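Local coordinates for pumilio domain-containing protein 7 (Caenorhabditis elegans, PDB 3V71) that binds a consensus sequence in mRNA 3'-UTRs and modulates mRNA expression and stability, acting redundantly with its relatives in oocyte formation and early embryonic divisions, at residues Y247-I252 / F279-L284; G20-F25 / F52-E57; H166-G171 / H211-C216; V111-L116 / I149-K154; L65-N70 / C103-A108. All blocks are in the same frame, centred on the assembly; numbering follows the deposited sequence.

Interaction 1: residues Y247-I252 / F279-L284; sequences YRDTII and FAPPAL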
# COMPACT_ATOMS: atom_id res chain seq x y z
N TYR A 247 0.75 -15.73 -8.14
CA TYR A 247 0.44 -15.77 -6.71
C TYR A 247 -1.07 -15.72 -6.45
O TYR A 247 -1.58 -16.33 -5.51
CB TYR A 247 1.18 -14.66 -5.96
CG TYR A 247 2.68 -14.87 -5.96
CD1 TYR A 247 3.28 -15.76 -5.07
CD2 TYR A 247 3.50 -14.20 -6.86
CE1 TYR A 247 4.64 -15.97 -5.07
CE2 TYR A 247 4.87 -14.40 -6.87
CZ TYR A 247 5.43 -15.29 -5.97
OH TYR A 247 6.80 -15.50 -5.97
N ARG A 248 -1.78 -14.99 -7.32
CA ARG A 248 -3.23 -14.95 -7.30
C ARG A 248 -3.76 -16.37 -7.30
O ARG A 248 -4.55 -16.76 -6.44
CB ARG A 248 -3.71 -14.21 -8.55
CG ARG A 248 -5.21 -14.04 -8.65
CD ARG A 248 -5.73 -14.65 -9.93
NE ARG A 248 -5.52 -13.82 -11.12
CZ ARG A 248 -5.06 -14.28 -12.28
NH1 ARG A 248 -4.75 -15.56 -12.42
NH2 ARG A 248 -4.91 -13.45 -13.31
N ASP A 249 -3.28 -17.15 -8.26
CA ASP A 249 -3.68 -18.53 -8.47
C ASP A 249 -3.38 -19.43 -7.27
O ASP A 249 -4.20 -20.28 -6.89
CB ASP A 249 -3.00 -19.08 -9.71
CG ASP A 249 -3.40 -18.33 -10.96
OD1 ASP A 249 -4.33 -17.49 -10.87
OD2 ASP A 249 -2.79 -18.57 -12.03
N THR A 250 -2.20 -19.26 -6.69
CA THR A 250 -1.82 -20.06 -5.54
C THR A 250 -2.67 -19.72 -4.34
O THR A 250 -3.08 -20.61 -3.60
CB THR A 250 -0.36 -19.82 -5.15
OG1 THR A 250 0.45 -19.82 -6.33
CG2 THR A 250 0.11 -20.89 -4.18
N ILE A 251 -2.92 -18.43 -4.15
CA ILE A 251 -3.75 -17.97 -3.04
C ILE A 251 -5.17 -18.49 -3.20
O ILE A 251 -5.75 -19.01 -2.25
CB ILE A 251 -3.77 -16.45 -2.96
CG1 ILE A 251 -2.54 -15.94 -2.21
CG2 ILE A 251 -5.02 -15.97 -2.26
CD1 ILE A 251 -2.42 -14.42 -2.20
N ILE A 252 -5.73 -18.35 -4.39
CA ILE A 252 -7.05 -18.91 -4.66
C ILE A 252 -7.05 -20.43 -4.48
O ILE A 252 -7.93 -20.99 -3.84
CB ILE A 252 -7.52 -18.61 -6.09
CG1 ILE A 252 -7.86 -17.13 -6.26
CG2 ILE A 252 -8.73 -19.45 -6.44
CD1 ILE A 252 -8.42 -16.81 -7.63
N PHE A 279 -11.43 -12.09 -10.63
CA PHE A 279 -10.13 -12.19 -11.30
C PHE A 279 -9.61 -13.60 -11.52
O PHE A 279 -8.61 -13.80 -12.21
CB PHE A 279 -9.09 -11.31 -10.62
CG PHE A 279 -9.44 -9.86 -10.67
CD1 PHE A 279 -9.24 -9.13 -11.83
CD2 PHE A 279 -10.03 -9.24 -9.58
CE1 PHE A 279 -9.60 -7.80 -11.88
CE2 PHE A 279 -10.39 -7.90 -9.63
CZ PHE A 279 -10.17 -7.18 -10.79
N ALA A 280 -10.31 -14.58 -10.96
CA ALA A 280 -9.93 -15.97 -11.15
C ALA A 280 -9.98 -16.32 -12.63
O ALA A 280 -10.94 -15.98 -13.31
CB ALA A 280 -10.86 -16.87 -10.37
N PRO A 281 -8.93 -16.99 -13.13
CA PRO A 281 -8.94 -17.60 -14.47
C PRO A 281 -10.06 -18.64 -14.58
O PRO A 281 -10.51 -19.15 -13.55
CB PRO A 281 -7.56 -18.27 -14.56
CG PRO A 281 -7.11 -18.44 -13.15
CD PRO A 281 -7.66 -17.25 -12.43
N PRO A 282 -10.49 -18.98 -15.81
CA PRO A 282 -11.70 -19.77 -16.07
C PRO A 282 -11.76 -21.14 -15.36
O PRO A 282 -12.84 -21.56 -14.95
CB PRO A 282 -11.67 -19.96 -17.59
CG PRO A 282 -10.24 -19.84 -17.95
CD PRO A 282 -9.70 -18.78 -17.04
N ALA A 283 -10.62 -21.82 -15.23
CA ALA A 283 -10.57 -23.13 -14.59
C ALA A 283 -10.65 -23.04 -13.07
O ALA A 283 -11.15 -23.95 -12.40
CB ALA A 283 -9.33 -23.88 -15.02
N LEU A 284 -10.12 -21.95 -12.52
CA LEU A 284 -10.26 -21.69 -11.09
C LEU A 284 -11.66 -21.14 -10.80
O LEU A 284 -12.25 -21.44 -9.77
CB LEU A 284 -9.17 -20.73 -10.61
CG LEU A 284 -7.84 -21.40 -10.27
CD1 LEU A 284 -6.83 -20.41 -9.70
CD2 LEU A 284 -8.06 -22.55 -9.31

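Interaction 2: residues G20-F25 / F52-E57; sequences GQLIDF and FEKFTE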
# COMPACT_ATOMS: atom_id res chain seq x y z
N GLY A 20 20.50 39.99 11.69
CA GLY A 20 20.18 38.95 12.64
C GLY A 20 18.76 38.45 12.51
O GLY A 20 18.24 37.76 13.39
N GLN A 21 18.14 38.79 11.39
CA GLN A 21 16.72 38.53 11.18
C GLN A 21 16.44 37.27 10.36
O GLN A 21 15.32 37.08 9.88
CB GLN A 21 16.07 39.74 10.49
CG GLN A 21 15.77 40.90 11.41
CD GLN A 21 14.97 40.47 12.64
OE1 GLN A 21 15.53 40.34 13.74
NE2 GLN A 21 13.67 40.24 12.45
N LEU A 22 17.43 36.40 10.22
CA LEU A 22 17.31 35.26 9.33
C LEU A 22 16.40 34.15 9.87
O LEU A 22 15.63 33.54 9.12
CB LEU A 22 18.68 34.69 9.01
CG LEU A 22 18.73 33.93 7.70
CD1 LEU A 22 18.41 34.88 6.55
CD2 LEU A 22 20.09 33.27 7.50
N ILE A 23 16.49 33.88 11.16
CA ILE A 23 15.69 32.83 11.74
C ILE A 23 14.26 33.32 11.93
O ILE A 23 13.32 32.54 11.84
CB ILE A 23 16.26 32.36 13.08
CG1 ILE A 23 17.62 31.73 12.86
CG2 ILE A 23 15.36 31.33 13.70
CD1 ILE A 23 17.58 30.52 11.95
N ASP A 24 14.12 34.61 12.19
CA ASP A 24 12.81 35.23 12.34
C ASP A 24 12.00 35.10 11.06
O ASP A 24 10.83 34.74 11.08
CB ASP A 24 12.95 36.71 12.71
CG ASP A 24 13.81 36.93 13.95
OD1 ASP A 24 14.69 36.08 14.23
OD2 ASP A 24 13.61 37.97 14.63
N PHE A 25 12.63 35.39 9.93
CA PHE A 25 11.99 35.24 8.63
C PHE A 25 11.53 33.82 8.35
O PHE A 25 10.41 33.62 7.89
CB PHE A 25 12.93 35.70 7.51
CG PHE A 25 12.75 37.13 7.12
CD1 PHE A 25 12.70 38.12 8.09
CD2 PHE A 25 12.60 37.48 5.79
CE1 PHE A 25 12.52 39.45 7.75
CE2 PHE A 25 12.42 38.81 5.44
CZ PHE A 25 12.38 39.79 6.42
N PHE A 52 23.39 29.46 4.31
CA PHE A 52 23.48 28.02 4.53
C PHE A 52 24.17 27.72 5.85
O PHE A 52 23.74 26.86 6.61
CB PHE A 52 24.25 27.36 3.38
CG PHE A 52 24.29 25.87 3.47
CD1 PHE A 52 23.29 25.10 2.88
CD2 PHE A 52 25.30 25.23 4.15
CE1 PHE A 52 23.31 23.72 2.97
CE2 PHE A 52 25.33 23.85 4.25
CZ PHE A 52 24.33 23.09 3.65
N GLU A 53 25.26 28.42 6.12
CA GLU A 53 26.02 28.18 7.33
C GLU A 53 25.29 28.67 8.57
O GLU A 53 25.38 28.06 9.63
CB GLU A 53 27.41 28.79 7.20
CG GLU A 53 28.21 28.14 6.08
CD GLU A 53 29.69 28.45 6.12
OE1 GLU A 53 30.07 29.51 6.68
OE2 GLU A 53 30.48 27.63 5.61
N LYS A 54 24.56 29.77 8.43
CA LYS A 54 23.79 30.33 9.53
C LYS A 54 22.67 29.39 9.95
O LYS A 54 22.32 29.31 11.13
CB LYS A 54 23.21 31.68 9.15
CG LYS A 54 22.58 32.42 10.31
CD LYS A 54 23.60 32.74 11.41
CE LYS A 54 22.94 33.36 12.65
NZ LYS A 54 21.94 32.45 13.31
N PHE A 55 22.11 28.67 8.98
CA PHE A 55 21.03 27.73 9.24
C PHE A 55 21.55 26.43 9.82
O PHE A 55 20.94 25.85 10.72
CB PHE A 55 20.25 27.43 7.96
CG PHE A 55 19.23 28.48 7.60
CD1 PHE A 55 18.56 29.18 8.60
CD2 PHE A 55 18.95 28.77 6.28
CE1 PHE A 55 17.62 30.16 8.28
CE2 PHE A 55 18.02 29.75 5.95
CZ PHE A 55 17.35 30.44 6.95
N THR A 56 22.69 25.98 9.31
CA THR A 56 23.21 24.66 9.61
C THR A 56 24.28 24.63 10.70
O THR A 56 24.76 23.56 11.08
CB THR A 56 23.79 24.03 8.34
OG1 THR A 56 24.96 24.74 7.95
CG2 THR A 56 22.77 24.10 7.22
N GLU A 57 24.67 25.81 11.20
CA GLU A 57 25.72 25.87 12.21
C GLU A 57 25.28 25.23 13.52
O GLU A 57 26.09 24.60 14.20
CB GLU A 57 26.16 27.32 12.44
CG GLU A 57 25.13 28.19 13.14
CD GLU A 57 25.55 29.66 13.26
OE1 GLU A 57 26.46 30.08 12.50
OE2 GLU A 57 24.98 30.38 14.11

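Interaction 3: residues H166-G171 / H211-C216; sequences HFLSSG and HSLMTC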
# COMPACT_ATOMS: atom_id res chain seq x y z
N HIS A 166 14.60 -8.16 4.00
CA HIS A 166 15.05 -9.17 4.95
C HIS A 166 14.36 -8.96 6.30
O HIS A 166 14.17 -9.92 7.05
CB HIS A 166 16.57 -9.15 5.11
CG HIS A 166 17.30 -9.71 3.94
ND1 HIS A 166 17.37 -9.07 2.72
CD2 HIS A 166 18.00 -10.87 3.79
CE1 HIS A 166 18.07 -9.80 1.87
NE2 HIS A 166 18.47 -10.90 2.50
N PHE A 167 13.99 -7.72 6.59
CA PHE A 167 13.27 -7.41 7.82
C PHE A 167 11.88 -8.04 7.80
O PHE A 167 11.46 -8.68 8.77
CB PHE A 167 13.19 -5.90 8.03
CG PHE A 167 12.12 -5.49 9.01
CD1 PHE A 167 12.27 -5.72 10.36
CD2 PHE A 167 10.96 -4.87 8.56
CE1 PHE A 167 11.28 -5.35 11.26
CE2 PHE A 167 9.96 -4.50 9.45
CZ PHE A 167 10.12 -4.73 10.80
N LEU A 168 11.16 -7.85 6.70
CA LEU A 168 9.82 -8.41 6.56
C LEU A 168 9.80 -9.94 6.51
O LEU A 168 8.98 -10.59 7.17
CB LEU A 168 9.15 -7.84 5.32
CG LEU A 168 8.75 -6.36 5.38
CD1 LEU A 168 8.26 -5.92 4.02
CD2 LEU A 168 7.70 -6.13 6.45
N SER A 169 10.69 -10.51 5.70
CA SER A 169 10.79 -11.97 5.57
C SER A 169 11.11 -12.61 6.92
O SER A 169 10.54 -13.64 7.28
CB SER A 169 11.86 -12.34 4.55
OG SER A 169 13.15 -11.99 5.03
N SER A 170 12.02 -11.98 7.66
CA SER A 170 12.37 -12.43 9.00
C SER A 170 11.15 -12.56 9.89
O SER A 170 10.25 -11.72 9.84
CB SER A 170 13.35 -11.45 9.65
OG SER A 170 12.68 -10.24 10.01
N GLY A 171 11.12 -13.61 10.71
CA GLY A 171 10.06 -13.83 11.68
C GLY A 171 8.65 -13.59 11.15
O GLY A 171 8.28 -14.12 10.10
N HIS A 211 9.38 -13.35 -3.73
CA HIS A 211 8.98 -14.71 -3.42
C HIS A 211 9.08 -15.02 -1.94
O HIS A 211 8.18 -15.64 -1.38
CB HIS A 211 9.79 -15.73 -4.24
CG HIS A 211 9.30 -17.13 -4.07
ND1 HIS A 211 8.16 -17.60 -4.71
CD2 HIS A 211 9.75 -18.16 -3.32
CE1 HIS A 211 7.95 -18.86 -4.36
NE2 HIS A 211 8.90 -19.22 -3.51
N SER A 212 10.16 -14.59 -1.30
CA SER A 212 10.34 -14.83 0.13
C SER A 212 9.29 -14.06 0.90
O SER A 212 8.84 -14.48 1.97
CB SER A 212 11.74 -14.41 0.58
OG SER A 212 11.90 -13.00 0.49
N LEU A 213 8.91 -12.91 0.36
CA LEU A 213 7.87 -12.10 0.95
C LEU A 213 6.52 -12.77 0.74
O LEU A 213 5.78 -13.02 1.68
CB LEU A 213 7.84 -10.74 0.27
CG LEU A 213 7.74 -9.58 1.25
CD1 LEU A 213 9.13 -9.01 1.50
CD2 LEU A 213 6.77 -8.52 0.72
N MET A 214 6.23 -13.06 -0.53
CA MET A 214 4.99 -13.69 -0.94
C MET A 214 4.70 -14.99 -0.22
O MET A 214 3.55 -15.40 -0.08
CB MET A 214 5.01 -13.93 -2.44
CG MET A 214 4.83 -12.66 -3.24
SD MET A 214 3.34 -11.79 -2.71
CE MET A 214 2.16 -13.14 -2.70
N THR A 215 5.76 -15.66 0.23
CA THR A 215 5.63 -16.91 0.96
C THR A 215 4.96 -16.70 2.32
O THR A 215 4.04 -17.43 2.66
CB THR A 215 7.01 -17.58 1.16
OG1 THR A 215 7.63 -17.73 -0.12
CG2 THR A 215 6.86 -18.94 1.82
N CYS A 216 5.41 -15.71 3.07
CA CYS A 216 4.79 -15.36 4.35
C CYS A 216 3.32 -15.07 4.13
O CYS A 216 2.47 -15.51 4.90
CB CYS A 216 5.46 -14.11 4.96
SG CYS A 216 7.27 -14.17 5.10

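Interaction 4: residues V111-L116 / I149-K154; sequences VVQLAL and IQRVVK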
# COMPACT_ATOMS: atom_id res chain seq x y z
N VAL A 111 11.42 16.85 4.94
CA VAL A 111 12.81 17.16 4.69
C VAL A 111 13.59 15.86 4.49
O VAL A 111 14.41 15.74 3.57
CB VAL A 111 13.43 17.96 5.85
CG1 VAL A 111 14.91 18.22 5.59
CG2 VAL A 111 12.66 19.26 6.07
N VAL A 112 13.33 14.89 5.36
CA VAL A 112 13.96 13.59 5.27
C VAL A 112 13.68 13.00 3.89
O VAL A 112 14.57 12.46 3.24
CB VAL A 112 13.39 12.61 6.31
CG1 VAL A 112 14.18 11.33 6.29
CG2 VAL A 112 13.40 13.23 7.70
N GLN A 113 12.43 13.11 3.47
CA GLN A 113 11.97 12.55 2.21
C GLN A 113 12.65 13.20 1.03
O GLN A 113 13.17 12.51 0.16
CB GLN A 113 10.46 12.74 2.06
CG GLN A 113 9.63 11.84 2.94
CD GLN A 113 8.18 11.93 2.57
OE1 GLN A 113 7.78 11.46 1.51
NE2 GLN A 113 7.38 12.58 3.42
N LEU A 114 12.62 14.53 1.01
CA LEU A 114 13.25 15.29 -0.06
C LEU A 114 14.72 14.94 -0.15
O LEU A 114 15.25 14.75 -1.24
CB LEU A 114 13.09 16.79 0.17
CG LEU A 114 12.73 17.58 -1.09
CD1 LEU A 114 12.24 18.97 -0.74
CD2 LEU A 114 13.90 17.64 -2.05
N ALA A 115 15.38 14.83 1.00
CA ALA A 115 16.76 14.39 1.04
C ALA A 115 16.91 13.16 0.17
O ALA A 115 17.66 13.17 -0.81
CB ALA A 115 17.17 14.08 2.47
N LEU A 116 16.19 12.10 0.56
CA LEU A 116 16.23 10.80 -0.11
C LEU A 116 16.20 10.92 -1.63
O LEU A 116 16.99 10.27 -2.32
CB LEU A 116 15.08 9.93 0.36
CG LEU A 116 15.04 9.55 1.84
CD1 LEU A 116 13.74 8.84 2.15
CD2 LEU A 116 16.23 8.68 2.22
N ILE A 149 9.83 5.44 4.78
CA ILE A 149 10.04 4.13 4.18
C ILE A 149 9.28 4.01 2.86
O ILE A 149 9.83 3.54 1.87
CB ILE A 149 9.62 3.02 5.12
CG1 ILE A 149 10.31 3.20 6.47
CG2 ILE A 149 9.95 1.68 4.52
CD1 ILE A 149 9.74 2.34 7.57
N GLN A 150 8.02 4.44 2.86
CA GLN A 150 7.28 4.59 1.61
C GLN A 150 8.18 5.20 0.53
O GLN A 150 8.33 4.63 -0.55
CB GLN A 150 6.03 5.45 1.79
CG GLN A 150 4.82 4.71 2.38
CD GLN A 150 3.59 5.61 2.52
OE1 GLN A 150 2.89 5.90 1.54
NE2 GLN A 150 3.33 6.05 3.74
N ARG A 151 8.79 6.34 0.85
CA ARG A 151 9.66 7.06 -0.09
C ARG A 151 10.89 6.27 -0.52
O ARG A 151 11.23 6.23 -1.71
CB ARG A 151 10.10 8.39 0.53
CG ARG A 151 10.98 9.21 -0.39
CD ARG A 151 10.19 9.72 -1.57
NE ARG A 151 9.14 10.62 -1.13
CZ ARG A 151 8.48 11.45 -1.92
NH1 ARG A 151 8.77 11.50 -3.22
NH2 ARG A 151 7.54 12.24 -1.42
N VAL A 152 11.56 5.65 0.44
CA VAL A 152 12.73 4.84 0.14
C VAL A 152 12.39 3.75 -0.87
O VAL A 152 13.01 3.64 -1.93
CB VAL A 152 13.27 4.17 1.40
CG1 VAL A 152 14.25 3.03 1.03
CG2 VAL A 152 13.92 5.20 2.31
N VAL A 153 11.39 2.94 -0.53
CA VAL A 153 10.88 1.90 -1.40
C VAL A 153 10.42 2.46 -2.73
O VAL A 153 10.89 2.05 -3.79
CB VAL A 153 9.68 1.18 -0.74
CG1 VAL A 153 8.85 0.44 -1.77
CG2 VAL A 153 10.16 0.23 0.36
N LYS A 154 9.49 3.41 -2.67
CA LYS A 154 8.76 3.84 -3.86
C LYS A 154 9.58 4.64 -4.87
O LYS A 154 9.03 5.15 -5.85
CB LYS A 154 7.46 4.58 -3.48
CG LYS A 154 7.65 6.03 -2.97
CD LYS A 154 6.46 6.51 -2.09
CE LYS A 154 6.62 7.98 -1.63
NZ LYS A 154 5.78 8.33 -0.42

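Interaction 5: residues L65-N70 / C103-A108; sequences LCHSRN and CKDKFA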
# COMPACT_ATOMS: atom_id res chain seq x y z
N LEU A 65 13.97 24.17 12.92
CA LEU A 65 13.51 24.60 11.60
C LEU A 65 12.77 23.49 10.83
O LEU A 65 11.80 23.76 10.13
CB LEU A 65 14.69 25.08 10.75
CG LEU A 65 15.09 26.54 10.88
CD1 LEU A 65 16.38 26.76 10.12
CD2 LEU A 65 14.00 27.43 10.34
N CYS A 66 13.26 22.26 10.95
CA CYS A 66 12.59 21.11 10.34
C CYS A 66 11.20 20.91 10.93
O CYS A 66 10.24 20.64 10.21
CB CYS A 66 13.41 19.84 10.56
SG CYS A 66 15.04 19.85 9.79
N HIS A 67 11.11 21.02 12.25
CA HIS A 67 9.84 20.88 12.96
C HIS A 67 8.89 22.05 12.71
O HIS A 67 7.71 21.99 13.07
CB HIS A 67 10.09 20.77 14.47
CG HIS A 67 10.81 19.52 14.87
ND1 HIS A 67 11.25 18.59 13.96
CD2 HIS A 67 11.18 19.06 16.08
CE1 HIS A 67 11.85 17.60 14.59
NE2 HIS A 67 11.82 17.86 15.89
N SER A 68 9.38 23.13 12.11
CA SER A 68 8.56 24.31 11.94
C SER A 68 7.50 24.11 10.86
O SER A 68 7.76 23.50 9.82
CB SER A 68 9.41 25.54 11.63
OG SER A 68 8.59 26.70 11.47
N ARG A 69 6.30 24.62 11.12
CA ARG A 69 5.23 24.63 10.14
C ARG A 69 5.70 25.33 8.87
O ARG A 69 5.39 24.90 7.76
CB ARG A 69 4.00 25.34 10.70
CG ARG A 69 3.66 24.93 12.13
CD ARG A 69 2.17 25.06 12.46
NE ARG A 69 1.80 24.15 13.54
CZ ARG A 69 1.56 24.51 14.80
NH1 ARG A 69 1.63 25.79 15.16
NH2 ARG A 69 1.24 23.59 15.71
N ASN A 70 6.46 26.41 9.05
CA ASN A 70 6.93 27.22 7.94
C ASN A 70 8.40 26.96 7.67
O ASN A 70 8.83 26.90 6.52
CB ASN A 70 6.72 28.69 8.24
CG ASN A 70 5.63 28.93 9.26
OD1 ASN A 70 4.50 29.24 8.89
ND2 ASN A 70 5.96 28.77 10.54
N CYS A 103 11.76 11.68 11.51
CA CYS A 103 10.83 10.85 10.76
C CYS A 103 9.46 10.82 11.42
O CYS A 103 8.45 10.75 10.72
CB CYS A 103 11.40 9.45 10.63
SG CYS A 103 13.04 9.42 9.84
N LYS A 104 9.44 10.87 12.75
CA LYS A 104 8.18 10.85 13.50
C LYS A 104 7.42 12.19 13.45
O LYS A 104 6.26 12.25 13.84
CB LYS A 104 8.44 10.43 14.95
CG LYS A 104 9.06 9.04 15.07
CD LYS A 104 8.91 8.45 16.48
CE LYS A 104 9.69 9.23 17.53
NZ LYS A 104 11.18 9.04 17.46
N ASP A 105 8.08 13.24 12.96
CA ASP A 105 7.49 14.57 12.92
C ASP A 105 6.80 14.82 11.59
O ASP A 105 7.34 14.50 10.53
CB ASP A 105 8.58 15.64 13.14
CG ASP A 105 8.01 17.00 13.58
OD1 ASP A 105 7.83 17.20 14.80
OD2 ASP A 105 7.74 17.87 12.72
N LYS A 106 5.61 15.42 11.64
CA LYS A 106 4.87 15.77 10.42
C LYS A 106 5.67 16.60 9.41
O LYS A 106 5.64 16.33 8.21
CB LYS A 106 3.56 16.49 10.76
CG LYS A 106 2.72 16.83 9.53
CD LYS A 106 1.48 17.67 9.85
CE LYS A 106 0.68 17.98 8.57
NZ LYS A 106 -0.52 18.85 8.80
N PHE A 107 6.39 17.61 9.89
CA PHE A 107 7.09 18.53 9.00
C PHE A 107 8.55 18.17 8.75
O PHE A 107 9.04 18.34 7.65
CB PHE A 107 7.03 19.96 9.52
CG PHE A 107 5.65 20.46 9.73
CD1 PHE A 107 4.89 20.88 8.66
CD2 PHE A 107 5.12 20.54 11.01
CE1 PHE A 107 3.61 21.36 8.85
CE2 PHE A 107 3.85 21.02 11.21
CZ PHE A 107 3.09 21.43 10.13
N ALA A 108 9.24 17.69 9.79
CA ALA A 108 10.63 17.28 9.63
C ALA A 108 10.73 16.10 8.66
O ALA A 108 11.77 15.88 8.04
CB ALA A 108 11.24 16.94 10.96

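Interaction 1: residues Y247-I252 / F279-L284
Arg248 reaches from helix 244-256 to the turn where helix 269-279 gives way to helix 282-292. Its CG stands anti to the backbone N (chi1 -178°), and the chain then bends twice before the guanidinium arrives at Phe279 O. That oxygen lies over one face of the flat group, displaced toward its rim and 3.3 Å from Arg248 NE, at an angle too poor for a hydrogen bond. At the guanidinium edge, Arg248 NH1 donates to the syn side of Asp249 OD1 over 2.5 Å, a salt bridge close to the guanidinium plane that restrains its rotation. Arg248 NH1 also lies 3.4 Å from Pro281 CD, the arginine chain and the proline ring running past each other in opposite directions. Such packing of a helix on an interhelical turn farther along the chain is part of the alpha-helical PUF solenoid, here joining the predicted sixth and seventh Pumilio repeats. Asp249 turns OD1 toward Pro281, the N-cap residue of helix 282-292, touching both CD and CG of the ring. Asp249 O meets Leu284 CD1 at 3.9 Å. Ile252, one helical turn beyond Arg248, supplies the apolar half: CD1 packs on Ala280 CB at 3.7 Å, while Ile252 CG2 sits 3.9 Å from Leu284 CD1. Leu284 also touches Asp253 of helix 244-256 and Leu257 in the loop after it.

Interaction 2: residues G20-F25 / F52-E57
At the N-terminal end of the PUF alpha-solenoid, Leu22 and Ile23 at the start of helix 22-27 pack on Lys54 and Phe55 near the C-terminal end of helix 46-56. No hydrogen bond crosses, and the contact rests on apolar groups around one ring. Leu22 has CG anti to the backbone N (chi1 -155°), which carries its branch point toward that ring: Leu22 CG touches Phe55 CZ at 3.8 Å. The methyl CD2 of Leu22 lies over one face, offset toward the rim, in a CH-pi contact 4.2 Å from the ring centroid. The two side chains meet at about a right angle. Ile23 uses a different approach, bringing CD1 to the ring edge in plane, 3.7 Å from Phe55 CE1, so that Phe55 is touched on a face by one residue and on its rim by the next. Lys54 adds its aliphatic root: Lys54 CG is 3.8 Å from Leu22 CD2, the two chains sliding past each other in opposite directions. Farther out, Lys54 NZ forms a long salt bridge with Glu57 OE2 and passes near Ile23 CG1. Gly20, with positive phi, is the C-prime residue of a Schellman motif that ends helix 13-18 and turns the chain into helix 22-27. Around this junction, Leu22 also rests on Val16 of helix 13-18 and Leu35 of helix 29-37, whereas Ile23 and Phe55 touch Leu61 and Leu65 of helix 59-66.

Interaction 3: residues H166-G171 / H211-C216
Ser169, Leu213 and Leu168 contribute most of the surface buried where the end of helix 162-169 meets the flank of helix 203-218. The backbones come close here, with Ser169 CA 5.5 Å from Leu213 CA, a spacing consistent with the small serine side chain. Ser169 offers its CB, 4.1 Å from Ser212 OG, and its backbone O, 4.0 Å from Cys216 SG. Its own hydroxyl turns back on its helix: OG sits between the backbone N and the carbonyl carbon (chi1 67°) and donates to His166 O over 3.1 Å from above the carbonyl plane. Ser170 N reaches the same oxygen from the same face, giving His166 O two donors at the helix end. Ser212 likewise spends its hydroxyl within its own helix, on Leu209 O. Leu213 sends CD1 across to the root and tip of Leu168, 4.0 Å from Leu168 CB and 4.1 Å from Leu168 CD1. The two leucines cross obliquely, and both lean on Leu174 of helix 173-179, which closes this apolar patch. Cys216, one turn beyond Ser212, touches Leu174 too. No hydrogen bond links the two segments; they meet by van der Waals contact. Helix-on-helix packing between successive parts of the chain is characteristic of the PUF alpha-solenoid, here from the start of the predicted fifth Pumilio repeat to the residues leading into the sixth.

Interaction 4: residues V111-L116 / I149-K154
The guanidinium of Arg151 turns its edge to the amide of Gln113, with Gln113 OE1 in its plane, while Lys154 CE lies over one of its faces, offset toward the rim, though the lysine is less surely placed. The grip is side-on and converges on a single oxygen: Gln113 OE1 accepts from Arg151 NE at 3.1 Å and from Arg151 NH2 at 3.0 Å, both with moderately bent N-H geometry. Arg151 NE arrives in the amide plane on a lone pair; Arg151 NH2 comes from above that plane. The amide and guanidinium planes stand 49° apart. Arg151 CG is anti to the backbone N (chi1 -179°), and later bends fold the chain toward Gln113, whose own chain is extended beyond CG. A third nitrogen, Arg151 NH1, bonds to Gln155 OE1, fixing the group further. Next to the polar pair, Leu116 CD1 meets Arg151 CG at 3.8 Å and Val152 CG2 at 3.6 Å, so the arginine stem shares an apolar layer with the valine. Segments 111-116 and 149-153 of helices 108-118 and 146-153 run almost parallel, 9° apart with 9.6 Å between axes, as neighbouring helices do in a PUF solenoid. The bound RNA comes within about 5 Å of the contact's nearest atom. Helix 121-132 supports the apolar layer, with Leu127 against Leu116 and Leu131 against Val152.

Interaction 5: residues L65-N70 / C103-A108
Phe107 slots against the turn after helix 59-66, part of the packing of helix-connecting turns in the PUF solenoid, here between the predicted second and third Pumilio repeats. Its CB starts among backbone oxygens, 3.4 Å from Cys66 O and 3.6 Å from Ser68 O; CG, anti to the carbonyl carbon (chi1 -57°), stays near Ser68 O. Of the ring's flanks, Phe107 CD2 approaches His67 O at 3.6 Å, while CD1 and CE1 run beneath Arg69 CA. CE2 meets Arg69 CG, and the tip, CZ, lies 3.8 Å from Arg69 CA. That CA stands over the ring centre, 9° off its normal, in a CH-pi contact; Lys106 CD lies over the opposite face, toward the rim. Beside the phenylalanine, the carboxylate of Asp105 stacks on the His67 ring, with the planes 12° apart and OD1 above the ring centre. Asp105 OD2 meanwhile caps the turn that leads into helix 108-118, accepting from Phe107 N at 3.1 Å and more weakly from Ala108 N. Cys66 CB packs on Ala108 CB at 3.6 Å, and that same methyl reaches the in-plane edge of the imidazole, 3.4 Å from His67 ND1.

How the interactions relate
Along the chain the contacts come in the order interaction 2, 5, 4, 3, 1, each closing before the next opens, as expected of a solenoid built from consecutive repeats. Interactions 2 and 5 lie about 17 Å apart between centres and touch through Phe55 and Leu65, on the successive helices 46-56 and 59-66. Interaction 4 follows about 14 Å on between centres, meeting interaction 5 where Val112 packs on Cys103. Interactions 3 and 4 do not touch, but interactions 3 and 1 do, through Tyr247 on His211 and Met214. Centres of interactions 1 and 2 are about 60 Å apart, on opposite sides of the chain's centre, so the contacts are spread along an elongated, all-helical RNA-binding scaffold.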